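Long-range contact in protein B (Streptococcus agalactiae, PDB 5H6I), which permeabilises membranes as a secreted pore-forming toxin, the CAMP factor, and also binds IgG: residues D63-A71 and N124-V135. Residues are numbered along the deposited sequence; the frame is centred on the assembly and turned at random.
Sequences DYEKPVNEA and NIDMGFGITKLV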
loop_
_atom_site.group_PDB
_atom_site.type_symbol
_atom_site.label_atom_id
_atom_site.label_comp_id
_atom_site.label_asym_id
_atom_site.label_seq_id
_atom_site.Cartn_x
_atom_site.Cartn_y
_atom_site.Cartn_z
ATOM N N ASP A 63 -7.193 -4.790 2.556
ATOM C CA ASP A 63 -8.051 -4.878 1.382
ATOM C C ASP A 63 -7.303 -4.608 0.086
ATOM O O ASP A 63 -7.895 -4.740 -0.991
ATOM C CB ASP A 63 -9.221 -3.901 1.515
ATOM C CG ASP A 63 -10.051 -4.151 2.757
ATOM O OD1 ASP A 63 -10.760 -5.178 2.802
ATOM O OD2 ASP A 63 -9.991 -3.322 3.689
ATOM N N TYR A 64 -6.026 -4.237 0.161
ATOM C CA TYR A 64 -5.217 -3.949 -1.014
ATOM C C TYR A 64 -4.115 -4.977 -1.230
ATOM O O TYR A 64 -3.225 -4.751 -2.054
ATOM C CB TYR A 64 -4.615 -2.546 -0.907
ATOM C CG TYR A 64 -5.630 -1.475 -0.583
ATOM C CD1 TYR A 64 -6.356 -0.851 -1.591
ATOM C CD2 TYR A 64 -5.869 -1.092 0.730
ATOM C CE1 TYR A 64 -7.288 0.126 -1.297
ATOM C CE2 TYR A 64 -6.799 -0.117 1.032
ATOM C CZ TYR A 64 -7.505 0.489 0.015
ATOM O OH TYR A 64 -8.431 1.460 0.315
ATOM N N GLU A 65 -4.147 -6.100 -0.510
ATOM C CA GLU A 65 -3.120 -7.119 -0.695
ATOM C C GLU A 65 -3.307 -7.848 -2.019
ATOM O O GLU A 65 -2.384 -7.919 -2.838
ATOM C CB GLU A 65 -3.140 -8.105 0.473
ATOM C CG GLU A 65 -2.154 -9.256 0.329
ATOM C CD GLU A 65 -2.517 -10.450 1.190
ATOM O OE1 GLU A 65 -2.352 -10.367 2.425
ATOM O OE2 GLU A 65 -2.968 -11.473 0.631
ATOM N N LYS A 66 -4.498 -8.394 -2.247
ATOM C CA LYS A 66 -4.802 -9.098 -3.486
ATOM C C LYS A 66 -4.900 -8.154 -4.685
ATOM O O LYS A 66 -4.460 -8.529 -5.779
ATOM C CB LYS A 66 -6.094 -9.905 -3.337
ATOM C CG LYS A 66 -6.267 -10.977 -4.397
ATOM C CD LYS A 66 -5.427 -12.204 -4.090
ATOM C CE LYS A 66 -5.419 -13.169 -5.265
ATOM N NZ LYS A 66 -4.593 -12.658 -6.394
ATOM N N PRO A 67 -5.477 -6.950 -4.550
ATOM C CA PRO A 67 -5.458 -6.024 -5.700
ATOM C C PRO A 67 -4.065 -5.727 -6.237
ATOM O O PRO A 67 -3.859 -5.776 -7.459
ATOM C CB PRO A 67 -6.140 -4.771 -5.138
ATOM C CG PRO A 67 -7.100 -5.303 -4.149
ATOM C CD PRO A 67 -6.410 -6.479 -3.506
ATOM N N VAL A 68 -3.101 -5.411 -5.369
ATOM C CA VAL A 68 -1.776 -5.101 -5.897
ATOM C C VAL A 68 -1.059 -6.369 -6.360
ATOM O O VAL A 68 -0.198 -6.309 -7.241
ATOM C CB VAL A 68 -0.935 -4.318 -4.876
ATOM C CG1 VAL A 68 -1.760 -3.206 -4.239
ATOM C CG2 VAL A 68 -0.353 -5.243 -3.819
ATOM N N ASN A 69 -1.406 -7.530 -5.807
ATOM C CA ASN A 69 -0.880 -8.781 -6.347
ATOM C C ASN A 69 -1.377 -8.998 -7.769
ATOM O O ASN A 69 -0.627 -9.460 -8.637
ATOM C CB ASN A 69 -1.273 -9.958 -5.451
ATOM C CG ASN A 69 -0.325 -10.144 -4.288
ATOM O OD1 ASN A 69 0.712 -9.477 -4.202
ATOM N ND2 ASN A 69 -0.668 -11.052 -3.387
ATOM N N GLU A 70 -2.643 -8.661 -8.027
ATOM C CA GLU A 70 -3.167 -8.716 -9.385
ATOM C C GLU A 70 -2.572 -7.619 -10.258
ATOM O O GLU A 70 -2.430 -7.803 -11.473
ATOM C CB GLU A 70 -4.690 -8.608 -9.357
ATOM C CG GLU A 70 -5.382 -9.813 -8.747
ATOM C CD GLU A 70 -5.429 -10.994 -9.692
ATOM O OE1 GLU A 70 -4.463 -11.787 -9.709
ATOM O OE2 GLU A 70 -6.432 -11.125 -10.424
ATOM N N ALA A 71 -2.221 -6.476 -9.663
ATOM C CA ALA A 71 -1.599 -5.404 -10.434
ATOM C C ALA A 71 -0.176 -5.771 -10.835
ATOM O O ALA A 71 0.251 -5.481 -11.959
ATOM C CB ALA A 71 -1.616 -4.102 -9.634
ATOM N N ASN A 124 -12.016 1.552 3.198
ATOM C CA ASN A 124 -10.983 0.788 2.509
ATOM C C ASN A 124 -11.555 -0.456 1.842
ATOM O O ASN A 124 -11.043 -0.889 0.803
ATOM C CB ASN A 124 -9.873 0.406 3.487
ATOM C CG ASN A 124 -8.862 1.519 3.680
ATOM O OD1 ASN A 124 -8.360 2.089 2.713
ATOM N ND2 ASN A 124 -8.560 1.834 4.934
ATOM N N ILE A 125 -12.609 -1.039 2.416
ATOM C CA ILE A 125 -13.237 -2.208 1.808
ATOM C C ILE A 125 -13.872 -1.835 0.474
ATOM O O ILE A 125 -13.670 -2.515 -0.540
ATOM C CB ILE A 125 -14.268 -2.824 2.771
ATOM C CG1 ILE A 125 -13.568 -3.640 3.858
ATOM C CG2 ILE A 125 -15.262 -3.693 2.011
ATOM C CD1 ILE A 125 -14.525 -4.316 4.817
ATOM N N ASP A 126 -14.644 -0.747 0.453
ATOM C CA ASP A 126 -15.306 -0.337 -0.780
ATOM C C ASP A 126 -14.297 0.120 -1.826
ATOM O O ASP A 126 -14.463 -0.155 -3.019
ATOM C CB ASP A 126 -16.317 0.772 -0.490
ATOM C CG ASP A 126 -17.517 0.275 0.291
ATOM O OD1 ASP A 126 -17.685 -0.958 0.408
ATOM O OD2 ASP A 126 -18.292 1.117 0.792
ATOM N N MET A 127 -13.239 0.811 -1.398
ATOM C CA MET A 127 -12.257 1.321 -2.347
ATOM C C MET A 127 -11.362 0.209 -2.882
ATOM O O MET A 127 -11.015 0.207 -4.069
ATOM C CB MET A 127 -11.420 2.421 -1.697
ATOM C CG MET A 127 -11.108 3.574 -2.628
ATOM S SD MET A 127 -9.509 3.381 -3.424
ATOM C CE MET A 127 -8.430 3.703 -2.035
ATOM N N GLY A 128 -10.972 -0.740 -2.028
ATOM C CA GLY A 128 -10.242 -1.898 -2.512
ATOM C C GLY A 128 -11.043 -2.717 -3.504
ATOM O O GLY A 128 -10.475 -3.358 -4.392
ATOM N N PHE A 129 -12.371 -2.706 -3.368
ATOM C CA PHE A 129 -13.232 -3.358 -4.349
ATOM C C PHE A 129 -13.183 -2.634 -5.688
ATOM O O PHE A 129 -13.245 -3.270 -6.748
ATOM C CB PHE A 129 -14.664 -3.416 -3.817
ATOM C CG PHE A 129 -15.558 -4.354 -4.575
ATOM C CD1 PHE A 129 -15.345 -5.721 -4.535
ATOM C CD2 PHE A 129 -16.621 -3.867 -5.320
ATOM C CE1 PHE A 129 -16.171 -6.585 -5.227
ATOM C CE2 PHE A 129 -17.450 -4.726 -6.015
ATOM C CZ PHE A 129 -17.225 -6.087 -5.968
ATOM N N GLY A 130 -13.073 -1.304 -5.662
ATOM C CA GLY A 130 -13.002 -0.552 -6.904
ATOM C C GLY A 130 -11.684 -0.742 -7.631
ATOM O O GLY A 130 -11.656 -0.860 -8.860
ATOM N N ILE A 131 -10.575 -0.762 -6.888
ATOM C CA ILE A 131 -9.275 -1.023 -7.502
ATOM C C ILE A 131 -9.245 -2.423 -8.097
ATOM O O ILE A 131 -8.639 -2.655 -9.151
ATOM C CB ILE A 131 -8.145 -0.817 -6.476
ATOM C CG1 ILE A 131 -8.236 0.576 -5.850
ATOM C CG2 ILE A 131 -6.784 -1.019 -7.128
ATOM C CD1 ILE A 131 -7.142 0.860 -4.845
ATOM N N THR A 132 -9.900 -3.378 -7.432
ATOM C CA THR A 132 -10.028 -4.721 -7.989
ATOM C C THR A 132 -10.756 -4.685 -9.328
ATOM O O THR A 132 -10.328 -5.320 -10.299
ATOM C CB THR A 132 -10.762 -5.628 -6.999
ATOM O OG1 THR A 132 -9.899 -5.934 -5.896
ATOM C CG2 THR A 132 -11.202 -6.921 -7.672
ATOM N N LYS A 133 -11.855 -3.930 -9.400
ATOM C CA LYS A 133 -12.592 -3.809 -10.653
ATOM C C LYS A 133 -11.749 -3.155 -11.740
ATOM O O LYS A 133 -11.935 -3.443 -12.926
ATOM C CB LYS A 133 -13.880 -3.016 -10.430
ATOM C CG LYS A 133 -15.107 -3.882 -10.200
ATOM C CD LYS A 133 -16.058 -3.257 -9.190
ATOM C CE LYS A 133 -16.758 -2.037 -9.764
ATOM N NZ LYS A 133 -17.722 -1.442 -8.796
ATOM N N LEU A 134 -10.818 -2.279 -11.358
ATOM C CA LEU A 134 -9.971 -1.628 -12.353
ATOM C C LEU A 134 -8.909 -2.585 -12.880
ATOM O O LEU A 134 -8.702 -2.689 -14.094
ATOM C CB LEU A 134 -9.325 -0.378 -11.754
ATOM C CG LEU A 134 -8.382 0.398 -12.675
ATOM C CD1 LEU A 134 -9.038 0.648 -14.022
ATOM C CD2 LEU A 134 -7.965 1.710 -12.031
ATOM N N VAL A 135 -8.227 -3.296 -11.978
ATOM C CA VAL A 135 -7.180 -4.225 -12.396
ATOM C C VAL A 135 -7.761 -5.347 -13.248
ATOM O O VAL A 135 -7.103 -5.837 -14.174
ATOM C CB VAL A 135 -6.434 -4.773 -11.163
ATOM C CG1 VAL A 135 -5.365 -5.771 -11.580
ATOM C CG2 VAL A 135 -5.817 -3.632 -10.368
#
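Tyr64 lays its ring against one side of helix 121-139 and meets Asn124 with its hydroxyl: Tyr64 OH donates to Asn124 OD1 over 2.5 Å, a length too short to be trusted in detail or read as unusual strength. Ring and amide stand almost perpendicular, their planes 87° apart, and the amide carbon lies in the ring plane at its edge. Asn124 OD1 also bonds to Ser112 of helix 93-115, so one buried amide oxygen links three parts of the chain. Tyrosine suits this place because its ring is greasy along the sides and polar at the end. Ile131 CD1 packs at the ring edge, near its plane, 3.6 Å from Tyr64 CE1, and the bent chain of Met127 brings its CE 3.8 Å from the same Tyr64 CE1. With CG anti to its carbonyl carbon (chi1 -51°), Tyr64 extends from the N-cap position of helix 65-84 across Gly128, whose lack of a side chain lets Asp63 O come within 4.0 Å of Gly128 CA. Asp63 rests its carboxylate on Ile125 CG1, while its OD2 bonds to Tyr177. One turn on, the compact ring of Pro67 sets CG 3.4 Å from Thr132 OG1. That hydroxyl hydrogen-bonds back to Gly128 O, which also accepts the Thr132 backbone N-H from the opposite face. Val135 closes the contact, CG1 3.7 Å from Glu70 CB and CG2 a looser 4.3 Å from Ala71 CB. The axes approach to 9.2 Å, inclined by 17°: the helices run the same way because intervening helix 93-115 returns the chain, as in an up-and-down helical bundle.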